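Local coordinates for protein 373aa long hypothetical citrate synthase (Sulfolobus tokodaii, PDB 1VGP) that is a hypothetical protein of the citrate synthase family, a largely helical chain that assembles with a second copy of itself into a dimer, at residues 16-21 / 27-32; 93-98 / 327-332; 111-116 / 342-347; 227-232 / 237-242. All coordinates share one frame; numbering follows the deposited sequence.

Contact 1: 16-21 / 27-32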
# COMPACT_ATOMS: atom_id res chain seq x y z
N GLU A 16 -21.57 7.75 0.73
CA GLU A 16 -22.36 8.96 0.87
C GLU A 16 -21.48 10.18 0.68
O GLU A 16 -21.96 11.31 0.75
CB GLU A 16 -23.00 9.00 2.25
CG GLU A 16 -23.80 7.75 2.58
CD GLU A 16 -24.95 8.05 3.51
OE1 GLU A 16 -25.91 8.70 3.07
OE2 GLU A 16 -24.88 7.63 4.69
N ILE A 17 -20.20 9.94 0.43
CA ILE A 17 -19.20 11.01 0.44
C ILE A 17 -19.20 11.88 -0.82
O ILE A 17 -19.42 13.09 -0.73
CB ILE A 17 -17.81 10.42 0.64
CG1 ILE A 17 -17.76 9.67 1.97
CG2 ILE A 17 -16.76 11.53 0.60
CD1 ILE A 17 -16.66 8.65 2.06
N THR A 18 -18.94 11.29 -1.97
CA THR A 18 -18.80 12.07 -3.20
C THR A 18 -19.68 11.49 -4.30
O THR A 18 -19.74 10.27 -4.47
CB THR A 18 -17.32 12.09 -3.68
OG1 THR A 18 -16.51 12.73 -2.69
CG2 THR A 18 -17.18 12.85 -4.99
N TYR A 19 -20.37 12.37 -5.03
CA TYR A 19 -21.19 11.97 -6.17
C TYR A 19 -20.79 12.74 -7.41
O TYR A 19 -20.70 13.97 -7.40
CB TYR A 19 -22.68 12.23 -5.89
CG TYR A 19 -23.57 11.95 -7.09
CD1 TYR A 19 -23.79 10.65 -7.53
CD2 TYR A 19 -24.17 12.99 -7.79
CE1 TYR A 19 -24.56 10.39 -8.66
CE2 TYR A 19 -24.96 12.75 -8.92
CZ TYR A 19 -25.15 11.44 -9.35
OH TYR A 19 -25.88 11.19 -10.50
N ILE A 20 -20.57 12.01 -8.50
CA ILE A 20 -20.21 12.62 -9.78
C ILE A 20 -21.26 12.26 -10.82
O ILE A 20 -21.53 11.09 -11.05
CB ILE A 20 -18.85 12.10 -10.27
CG1 ILE A 20 -17.79 12.31 -9.18
CG2 ILE A 20 -18.47 12.80 -11.59
CD1 ILE A 20 -16.51 11.57 -9.42
N ASP A 21 -21.85 13.27 -11.44
CA ASP A 21 -22.64 13.06 -12.65
C ASP A 21 -21.79 13.45 -13.85
O ASP A 21 -21.72 14.63 -14.20
CB ASP A 21 -23.90 13.91 -12.63
CG ASP A 21 -24.93 13.48 -13.67
OD1 ASP A 21 -24.53 12.86 -14.69
OD2 ASP A 21 -26.13 13.77 -13.47
N LEU A 27 -20.71 17.74 -9.55
CA LEU A 27 -19.86 17.14 -8.53
C LEU A 27 -20.29 17.59 -7.14
O LEU A 27 -20.33 18.78 -6.86
CB LEU A 27 -18.40 17.53 -8.78
CG LEU A 27 -17.36 17.08 -7.74
CD1 LEU A 27 -17.34 15.56 -7.67
CD2 LEU A 27 -16.00 17.63 -8.11
N TYR A 28 -20.62 16.64 -6.27
CA TYR A 28 -21.06 16.98 -4.92
C TYR A 28 -20.24 16.29 -3.84
O TYR A 28 -19.87 15.13 -3.96
CB TYR A 28 -22.53 16.61 -4.74
CG TYR A 28 -23.46 17.29 -5.70
CD1 TYR A 28 -24.10 18.47 -5.35
CD2 TYR A 28 -23.74 16.74 -6.94
CE1 TYR A 28 -25.00 19.08 -6.20
CE2 TYR A 28 -24.64 17.34 -7.81
CZ TYR A 28 -25.27 18.51 -7.43
OH TYR A 28 -26.19 19.10 -8.28
N TYR A 29 -19.93 17.04 -2.79
CA TYR A 29 -19.33 16.50 -1.57
C TYR A 29 -20.43 16.50 -0.52
O TYR A 29 -20.95 17.57 -0.17
CB TYR A 29 -18.20 17.40 -1.07
CG TYR A 29 -16.92 17.44 -1.88
CD1 TYR A 29 -16.63 16.47 -2.86
CD2 TYR A 29 -15.97 18.43 -1.64
CE1 TYR A 29 -15.42 16.50 -3.57
CE2 TYR A 29 -14.77 18.46 -2.33
CZ TYR A 29 -14.50 17.50 -3.29
OH TYR A 29 -13.30 17.56 -3.96
N ARG A 30 -20.80 15.33 -0.01
CA ARG A 30 -21.89 15.24 0.95
C ARG A 30 -23.17 15.95 0.46
O ARG A 30 -23.90 16.52 1.26
CB ARG A 30 -21.47 15.83 2.30
CG ARG A 30 -20.31 15.09 2.97
CD ARG A 30 -20.59 13.60 3.18
NE ARG A 30 -19.57 12.97 3.99
CZ ARG A 30 -19.62 11.72 4.43
NH1 ARG A 30 -18.65 11.24 5.22
NH2 ARG A 30 -20.62 10.93 4.08
N GLY A 31 -23.42 15.90 -0.85
CA GLY A 31 -24.61 16.51 -1.40
C GLY A 31 -24.49 18.01 -1.61
O GLY A 31 -25.44 18.67 -2.04
N TYR A 32 -23.33 18.57 -1.30
CA TYR A 32 -23.10 19.98 -1.55
C TYR A 32 -22.32 20.19 -2.84
O TYR A 32 -21.38 19.46 -3.14
CB TYR A 32 -22.37 20.60 -0.37
CG TYR A 32 -23.24 20.66 0.85
CD1 TYR A 32 -23.27 19.60 1.76
CD2 TYR A 32 -24.08 21.76 1.08
CE1 TYR A 32 -24.12 19.64 2.87
CE2 TYR A 32 -24.93 21.81 2.18
CZ TYR A 32 -24.95 20.74 3.07
OH TYR A 32 -25.79 20.78 4.17

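Contact 2: 93-98 / 327-332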
# COMPACT_ATOMS: atom_id res chain seq x y z
N ASP A 93 7.85 9.52 -3.14
CA ASP A 93 8.56 8.54 -2.33
C ASP A 93 8.96 9.14 -0.98
O ASP A 93 8.99 8.45 0.04
CB ASP A 93 9.80 8.04 -3.07
CG ASP A 93 9.47 7.35 -4.38
OD1 ASP A 93 8.31 6.93 -4.57
OD2 ASP A 93 10.38 7.24 -5.22
N ILE A 94 9.26 10.43 -0.97
CA ILE A 94 9.51 11.10 0.29
C ILE A 94 8.26 11.02 1.14
O ILE A 94 8.30 10.62 2.31
CB ILE A 94 9.90 12.60 0.08
CG1 ILE A 94 11.26 12.69 -0.60
CG2 ILE A 94 9.95 13.32 1.42
CD1 ILE A 94 12.35 11.90 0.12
N LEU A 95 7.13 11.37 0.53
CA LEU A 95 5.86 11.42 1.24
C LEU A 95 5.48 10.04 1.78
O LEU A 95 5.04 9.89 2.92
CB LEU A 95 4.78 11.94 0.29
CG LEU A 95 3.50 12.48 0.93
CD1 LEU A 95 3.84 13.56 1.95
CD2 LEU A 95 2.59 13.04 -0.15
N ARG A 96 5.67 9.02 0.94
CA ARG A 96 5.38 7.64 1.31
C ARG A 96 6.18 7.23 2.54
O ARG A 96 5.63 6.71 3.52
CB ARG A 96 5.74 6.72 0.14
CG ARG A 96 5.34 5.27 0.34
CD ARG A 96 5.89 4.43 -0.80
NE ARG A 96 7.34 4.51 -0.84
CZ ARG A 96 8.08 4.30 -1.93
NH1 ARG A 96 7.50 4.06 -3.09
NH2 ARG A 96 9.40 4.32 -1.84
N THR A 97 7.49 7.46 2.48
CA THR A 97 8.37 7.08 3.56
C THR A 97 8.05 7.86 4.85
O THR A 97 7.99 7.28 5.95
CB THR A 97 9.84 7.32 3.15
OG1 THR A 97 10.06 6.75 1.85
CG2 THR A 97 10.80 6.67 4.13
N ALA A 98 7.84 9.16 4.71
CA ALA A 98 7.59 10.01 5.87
C ALA A 98 6.32 9.56 6.59
O ALA A 98 6.28 9.48 7.82
CB ALA A 98 7.48 11.45 5.43
N PHE A 327 3.84 18.36 -7.86
CA PHE A 327 2.41 18.49 -8.13
C PHE A 327 1.59 17.32 -7.57
O PHE A 327 0.61 17.52 -6.85
CB PHE A 327 2.16 18.63 -9.64
CG PHE A 327 2.70 19.90 -10.25
CD1 PHE A 327 2.64 20.11 -11.62
CD2 PHE A 327 3.27 20.90 -9.45
CE1 PHE A 327 3.14 21.29 -12.19
CE2 PHE A 327 3.77 22.07 -10.01
CZ PHE A 327 3.70 22.26 -11.38
N PRO A 328 1.99 16.07 -7.89
CA PRO A 328 1.28 14.91 -7.34
C PRO A 328 1.20 14.90 -5.82
O PRO A 328 0.18 14.51 -5.24
CB PRO A 328 2.07 13.71 -7.87
CG PRO A 328 3.38 14.27 -8.31
CD PRO A 328 3.08 15.65 -8.80
N ALA A 329 2.28 15.32 -5.16
CA ALA A 329 2.33 15.34 -3.70
C ALA A 329 1.39 16.39 -3.08
O ALA A 329 0.84 16.16 -2.00
CB ALA A 329 3.76 15.56 -3.24
N VAL A 330 1.24 17.54 -3.74
CA VAL A 330 0.23 18.53 -3.34
C VAL A 330 -1.19 17.99 -3.58
O VAL A 330 -2.09 18.22 -2.77
CB VAL A 330 0.40 19.88 -4.12
CG1 VAL A 330 -0.54 20.94 -3.56
CG2 VAL A 330 1.84 20.36 -4.03
N PHE A 331 -1.37 17.28 -4.69
CA PHE A 331 -2.57 16.48 -4.92
C PHE A 331 -2.83 15.61 -3.69
O PHE A 331 -3.93 15.61 -3.12
CB PHE A 331 -2.34 15.61 -6.16
CG PHE A 331 -3.58 14.94 -6.70
CD1 PHE A 331 -4.57 14.45 -5.86
CD2 PHE A 331 -3.72 14.76 -8.08
CE1 PHE A 331 -5.69 13.80 -6.38
CE2 PHE A 331 -4.84 14.12 -8.59
CZ PHE A 331 -5.82 13.63 -7.74
N ALA A 332 -1.81 14.87 -3.27
CA ALA A 332 -1.94 13.91 -2.18
C ALA A 332 -2.39 14.59 -0.88
O ALA A 332 -3.19 14.03 -0.11
CB ALA A 332 -0.63 13.19 -1.96

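Contact 3: 111-116 / 342-347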
# COMPACT_ATOMS: atom_id res chain seq x y z
N GLU A 111 -6.51 5.87 20.16
CA GLU A 111 -6.97 7.04 19.43
C GLU A 111 -7.99 6.69 18.37
O GLU A 111 -7.74 5.83 17.52
CB GLU A 111 -5.79 7.74 18.77
CG GLU A 111 -5.22 8.87 19.59
CD GLU A 111 -4.47 9.86 18.75
OE1 GLU A 111 -3.76 9.44 17.81
OE2 GLU A 111 -4.59 11.07 19.03
N ARG A 112 -9.12 7.38 18.42
CA ARG A 112 -10.11 7.36 17.34
C ARG A 112 -9.44 7.53 15.98
O ARG A 112 -8.57 8.37 15.80
CB ARG A 112 -11.12 8.49 17.54
CG ARG A 112 -12.40 8.10 18.25
CD ARG A 112 -13.45 9.18 18.09
NE ARG A 112 -12.94 10.52 18.39
CZ ARG A 112 -13.55 11.66 18.08
NH1 ARG A 112 -13.00 12.82 18.39
NH2 ARG A 112 -14.72 11.64 17.45
N THR A 113 -9.88 6.72 15.02
CA THR A 113 -9.30 6.77 13.69
C THR A 113 -9.48 8.12 12.96
O THR A 113 -8.69 8.46 12.09
CB THR A 113 -9.83 5.59 12.81
OG1 THR A 113 -9.92 6.01 11.44
CG2 THR A 113 -11.19 5.12 13.30
N ASP A 114 -10.50 8.89 13.33
CA ASP A 114 -10.67 10.22 12.73
C ASP A 114 -9.70 11.26 13.29
O ASP A 114 -9.18 12.10 12.56
CB ASP A 114 -12.11 10.72 12.89
CG ASP A 114 -12.50 10.91 14.34
OD1 ASP A 114 -12.27 9.97 15.12
OD2 ASP A 114 -13.03 11.99 14.70
N ILE A 115 -9.44 11.19 14.60
CA ILE A 115 -8.43 12.03 15.23
C ILE A 115 -7.04 11.74 14.66
O ILE A 115 -6.32 12.66 14.29
CB ILE A 115 -8.38 11.81 16.75
CG1 ILE A 115 -9.75 12.10 17.36
CG2 ILE A 115 -7.32 12.70 17.36
CD1 ILE A 115 -10.23 13.50 17.13
N LYS A 116 -6.68 10.46 14.63
CA LYS A 116 -5.49 10.00 13.93
C LYS A 116 -5.49 10.56 12.50
O LYS A 116 -4.46 11.03 12.00
CB LYS A 116 -5.49 8.47 13.91
CG LYS A 116 -4.19 7.81 13.51
CD LYS A 116 -3.09 7.97 14.56
CE LYS A 116 -3.39 7.21 15.84
NZ LYS A 116 -4.05 5.91 15.57
N HIS A 342 -13.14 7.76 3.36
CA HIS A 342 -13.62 6.50 2.81
C HIS A 342 -13.35 5.34 3.75
O HIS A 342 -14.21 4.47 3.93
CB HIS A 342 -12.98 6.24 1.44
CG HIS A 342 -13.68 6.94 0.32
ND1 HIS A 342 -14.88 6.50 -0.18
CD2 HIS A 342 -13.40 8.10 -0.32
CE1 HIS A 342 -15.31 7.36 -1.09
NE2 HIS A 342 -14.43 8.34 -1.19
N ILE A 343 -12.15 5.34 4.34
CA ILE A 343 -11.77 4.33 5.32
C ILE A 343 -12.72 4.38 6.52
O ILE A 343 -13.22 3.34 6.98
CB ILE A 343 -10.31 4.57 5.79
CG1 ILE A 343 -9.35 4.26 4.64
CG2 ILE A 343 -10.00 3.72 7.01
CD1 ILE A 343 -7.91 4.69 4.89
N MET A 344 -12.97 5.58 7.02
CA MET A 344 -13.93 5.77 8.10
C MET A 344 -15.28 5.17 7.71
O MET A 344 -15.89 4.43 8.47
CB MET A 344 -14.09 7.26 8.42
CG MET A 344 -13.22 7.75 9.56
SD MET A 344 -13.04 9.56 9.61
CE MET A 344 -14.54 10.05 10.39
N GLU A 345 -15.72 5.49 6.50
CA GLU A 345 -17.01 5.04 6.01
C GLU A 345 -17.03 3.52 5.77
O GLU A 345 -18.01 2.86 6.07
CB GLU A 345 -17.36 5.76 4.71
CG GLU A 345 -18.70 5.38 4.13
CD GLU A 345 -19.01 6.11 2.84
OE1 GLU A 345 -18.30 5.86 1.84
OE2 GLU A 345 -19.95 6.94 2.84
N TYR A 346 -15.94 2.99 5.22
CA TYR A 346 -15.89 1.59 4.85
C TYR A 346 -15.90 0.68 6.07
O TYR A 346 -16.48 -0.40 6.05
CB TYR A 346 -14.64 1.30 4.01
CG TYR A 346 -14.61 -0.09 3.46
CD1 TYR A 346 -15.22 -0.38 2.24
CD2 TYR A 346 -14.01 -1.14 4.17
CE1 TYR A 346 -15.24 -1.69 1.74
CE2 TYR A 346 -14.02 -2.44 3.68
CZ TYR A 346 -14.64 -2.71 2.46
OH TYR A 346 -14.68 -4.00 1.97
N ILE A 347 -15.24 1.11 7.15
CA ILE A 347 -15.07 0.21 8.29
C ILE A 347 -16.17 0.28 9.35
O ILE A 347 -16.05 -0.34 10.40
CB ILE A 347 -13.70 0.43 9.01
CG1 ILE A 347 -13.61 1.85 9.57
CG2 ILE A 347 -12.56 0.17 8.04
CD1 ILE A 347 -12.35 2.09 10.37

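Contact 4: 227-232 / 237-242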
# COMPACT_ATOMS: atom_id res chain seq x y z
N LYS A 227 4.54 24.74 -22.52
CA LYS A 227 5.92 25.18 -22.61
C LYS A 227 6.48 24.98 -24.01
O LYS A 227 7.06 25.90 -24.59
CB LYS A 227 6.79 24.44 -21.58
CG LYS A 227 6.83 25.12 -20.20
CD LYS A 227 7.31 24.17 -19.10
CE LYS A 227 7.52 24.90 -17.78
NZ LYS A 227 8.22 26.20 -17.96
N GLU A 228 6.28 23.79 -24.59
CA GLU A 228 6.89 23.52 -25.88
C GLU A 228 6.18 24.19 -27.06
O GLU A 228 6.82 24.54 -28.04
CB GLU A 228 7.02 22.01 -26.12
CG GLU A 228 5.76 21.19 -26.08
CD GLU A 228 6.05 19.70 -26.12
OE1 GLU A 228 6.81 19.21 -25.24
OE2 GLU A 228 5.54 19.01 -27.03
N ILE A 229 4.87 24.41 -26.95
CA ILE A 229 4.24 25.43 -27.79
C ILE A 229 4.82 26.76 -27.38
O ILE A 229 4.60 27.22 -26.26
CB ILE A 229 2.72 25.49 -27.59
CG1 ILE A 229 2.11 24.08 -27.63
CG2 ILE A 229 2.09 26.36 -28.66
CD1 ILE A 229 0.65 24.03 -27.19
N GLY A 230 5.58 27.40 -28.25
CA GLY A 230 6.33 28.57 -27.80
C GLY A 230 5.48 29.81 -27.60
O GLY A 230 5.23 30.24 -26.48
N SER A 231 5.06 30.40 -28.72
CA SER A 231 4.10 31.48 -28.72
C SER A 231 2.71 30.85 -28.72
O SER A 231 2.56 29.64 -28.86
CB SER A 231 4.28 32.32 -29.99
OG SER A 231 3.94 33.68 -29.77
N PRO A 232 1.66 31.67 -28.55
CA PRO A 232 0.29 31.21 -28.75
C PRO A 232 -0.15 31.44 -30.19
O PRO A 232 -1.33 31.49 -30.49
CB PRO A 232 -0.51 32.05 -27.76
CG PRO A 232 0.24 33.32 -27.70
CD PRO A 232 1.70 32.94 -27.80
N ASP A 237 -0.99 24.92 -35.08
CA ASP A 237 -0.29 23.90 -35.86
C ASP A 237 0.10 22.76 -34.94
O ASP A 237 0.03 21.60 -35.32
CB ASP A 237 0.98 24.45 -36.52
CG ASP A 237 0.70 25.45 -37.63
OD1 ASP A 237 -0.22 25.22 -38.45
OD2 ASP A 237 1.42 26.48 -37.69
N TYR A 238 0.51 23.12 -33.73
CA TYR A 238 0.94 22.13 -32.75
C TYR A 238 -0.19 21.13 -32.48
O TYR A 238 -0.01 19.93 -32.64
CB TYR A 238 1.35 22.83 -31.44
CG TYR A 238 1.79 21.90 -30.33
CD1 TYR A 238 3.13 21.60 -30.12
CD2 TYR A 238 0.84 21.32 -29.48
CE1 TYR A 238 3.53 20.74 -29.09
CE2 TYR A 238 1.23 20.46 -28.45
CZ TYR A 238 2.57 20.17 -28.26
OH TYR A 238 2.95 19.31 -27.25
N ILE A 239 -1.35 21.65 -32.10
CA ILE A 239 -2.46 20.80 -31.69
C ILE A 239 -3.01 20.03 -32.88
O ILE A 239 -3.32 18.83 -32.78
CB ILE A 239 -3.59 21.63 -31.05
CG1 ILE A 239 -3.36 21.71 -29.54
CG2 ILE A 239 -4.95 20.98 -31.30
CD1 ILE A 239 -2.57 22.91 -29.13
N LEU A 240 -3.14 20.70 -34.01
CA LEU A 240 -3.67 20.06 -35.20
C LEU A 240 -2.71 18.99 -35.68
O LEU A 240 -3.12 17.94 -36.18
CB LEU A 240 -3.93 21.10 -36.30
CG LEU A 240 -5.41 21.43 -36.58
CD1 LEU A 240 -6.30 21.07 -35.38
CD2 LEU A 240 -5.54 22.89 -36.92
N ASN A 241 -1.42 19.24 -35.51
CA ASN A 241 -0.45 18.21 -35.82
C ASN A 241 -0.63 17.01 -34.91
O ASN A 241 -0.53 15.86 -35.34
CB ASN A 241 0.97 18.74 -35.67
CG ASN A 241 2.00 17.73 -36.12
OD1 ASN A 241 2.75 17.17 -35.31
ND2 ASN A 241 2.04 17.45 -37.43
N ARG A 242 -0.91 17.28 -33.65
CA ARG A 242 -1.05 16.23 -32.66
C ARG A 242 -2.26 15.35 -33.02
O ARG A 242 -2.20 14.12 -32.97
CB ARG A 242 -1.23 16.86 -31.29
CG ARG A 242 -0.76 16.03 -30.12
CD ARG A 242 0.19 16.81 -29.23
NE ARG A 242 1.27 15.93 -28.83
CZ ARG A 242 1.12 14.95 -27.94
NH1 ARG A 242 1.97 13.93 -27.92
NH2 ARG A 242 0.14 15.02 -27.06

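Contact 1: 16-21 / 27-32
Tyr19 and Tyr28 face each other as an antiparallel hydrogen-bonded pair, each giving its N-H to the other's carbonyl and accepting one in return. Tyr28 N reaches Tyr19 O at 2.9 Å, and Tyr19 N returns a bond to Tyr28 O. A third bond, from Arg30 N to Ile17 O at 2.7 Å, is almost straight (177° at the hydrogen) and carries the pairing beyond the last strand residue. Weaker CA-H...O contacts fill in between, among them Thr18 CA to Tyr28 O at 3.3 Å. The strands 18-21 and 26-29 thus make a beta hairpin, two of the three strands of a small antiparallel sheet; a type I' turn from Tyr29 to Tyr32 leads into the third strand, 32-33.

Apolar contacts divide between the two faces of the hairpin. On one, the tyrosine rings of Tyr19 and Tyr28 run side by side, Tyr28 CD2 lying at the edge of the Tyr19 ring, 3.9 Å from Tyr19 CD2; Tyr359 of the second subunit meets the Tyr19 ring too. On the other, Leu27 has CG anti to its backbone N (chi1 175°), which brings CD1 to within 3.6 Å of Ile20 CG1.

Polar side chains look beyond the hairpin. The Arg30 chain bends at chi2 (-56°), and its guanidinium group lies with one face against Ile17 CG1, 3.7 Å from Arg30 CZ, while NH1 bonds to Ile50 O. Thr18 OG1 sits obliquely by the Tyr29 ring and is hydrogen-bonded to Asp179.

Contact 2: 93-98 / 327-332
A small helix-to-helix contact between apolar side chains in the buried interior, centred about 9 Å from the centre of the chain, joins Leu95 of helix 91-105 to Ala329 and Ala332 of helix 327-346. One leucine branch does the touching. Leu95 CD2 lies 3.7 Å from Ala332 CB and 4.2 Å from Ala329 CB, so a single methyl group meets two alanines spaced three residues apart, which stand on the same side of their helix. It also comes 4.0 Å from Ala329 O. With CG anti to the backbone N (chi1 -161°), the leucine side chain extends from its helix toward the other. Leu95 CD2 thereby bridges the gap to the two small residues, the CA atoms of Leu95 and Ala329 being 7.2 Å apart.

In this mainly helical chain of the citrate synthase family, the contact brings together helices more than 220 residues apart in sequence. Leu95 also touches Phe124 and Ile127 of helix 113-135, and Ala332 meets Leu210 of helix 199-210, so both sides of the contact are tied to further helices.

The other sides of helix 91-105 do different work. Thr97 OG1 donates to Asp93 O at 2.7 Å, and Thr97 N reaches that same oxygen from the opposite face of its plane, two bonds gripping one carbonyl. Arg96 NH1 stands 3.3 Å from Asp93 OD1, an attraction of charges alone because the oxygen lies well off the guanidinium plane; Lys211 shares this oxygen through a salt bridge. Both Thr97 and Arg96 also bond to Ser100 of the second subunit.

Contact 3: 111-116 / 342-347
The first turn of helix 113-135 comes up against the last turn of helix 327-346 with Asp114 and Met344 nearest, their CA atoms 7.2 Å apart. Most of the touching falls to Met344. Its chain is extended as far as the sulfur (chi2 163°) and then bends at chi3 (81°), which lays the thioether end beside Asp114 CB: Met344 SD and CE both lie 3.6 Å from that carbon. Nearer the backbone, Met344 CG passes Thr113 OG1 at 4.2 Å, the two side chains crossing at a slant.

In this largely helical chain of the citrate synthase family, the meeting joins the beginning of one long helix to the end of another, some 19 Å from the centre of the chain. Beside Met344, Ile347 CD1 approaches Thr113 CG2 at 4.4 Å, a looser apolar touch.

The methionine meets only the base of the aspartate side chain, since the carboxylate leads elsewhere. Asp114 OD2 is hydrogen-bonded to Tyr52 OH and also lies over one face of the Arg112 guanidinium, 3.2 Å from Arg112 NH2, where charge attraction acts without a directed N-H.

Contact 4: 227-232 / 237-242
Tyr238 is held by Ile229 over one face of its ring and by Glu228 at the hydroxyl edge. Ile229 CG1 stands 3.5 Å from the Tyr238 ring centroid and 12° off the normal, a nearly axial CH-pi contact. Its CD1 goes on to lie 3.6 Å from Tyr238 CD2, so the branch runs across the ring rather than touching at one point. At the ring's edge, Tyr238 OH donates to Glu228 OE2 at 2.6 Å. The hydroxyl comes from above the carboxylate plane, which is turned 81° from that of the ring.

Torsions set up both approaches. Tyr238 CG is anti to the backbone N (chi1 178°), sending the ring out from its helix toward the preceding segment. Glu228 CG sits between the backbone N and the carbonyl carbon, and the chain then extends to bring OE2 to the hydroxyl. Glu228 OE1 makes a salt bridge to Lys224, so each carboxylate oxygen has its own partner.

Farther in, Ile229 CD1 meets Ile239 CD1 at 3.9 Å, and both isoleucines rest on Val292 of helix 281-300. Ile229 is also the first residue to leave helical geometry after helix 221-228. The whole joins two consecutive helices of a citrate synthase-family chain, 221-228 and 235-244, packed against each other across a short loop.

Contacts 1 and 3 touch directly, although their centres are 19 Å apart: Glu16 N meets Glu345 OE2 at 2.8 Å in a probable hydrogen bond, and Ile17 packs on His342, so the lead-in to the hairpin rests on the end of helix 327-346. That helix also serves contact 2, near its start, about 21 Å from contact 3 between centres. Along the chain, contact 1 closes first, contacts 2 and 3 interlace, and contact 4 is nested within the loops both close. It lies far off, about 47 Å from contact 3 between centres, beyond the chain's middle. One long helix thus links interior and hairpin, while contacts 1 and 2, and Tyr346 of contact 3, also reach the second subunit.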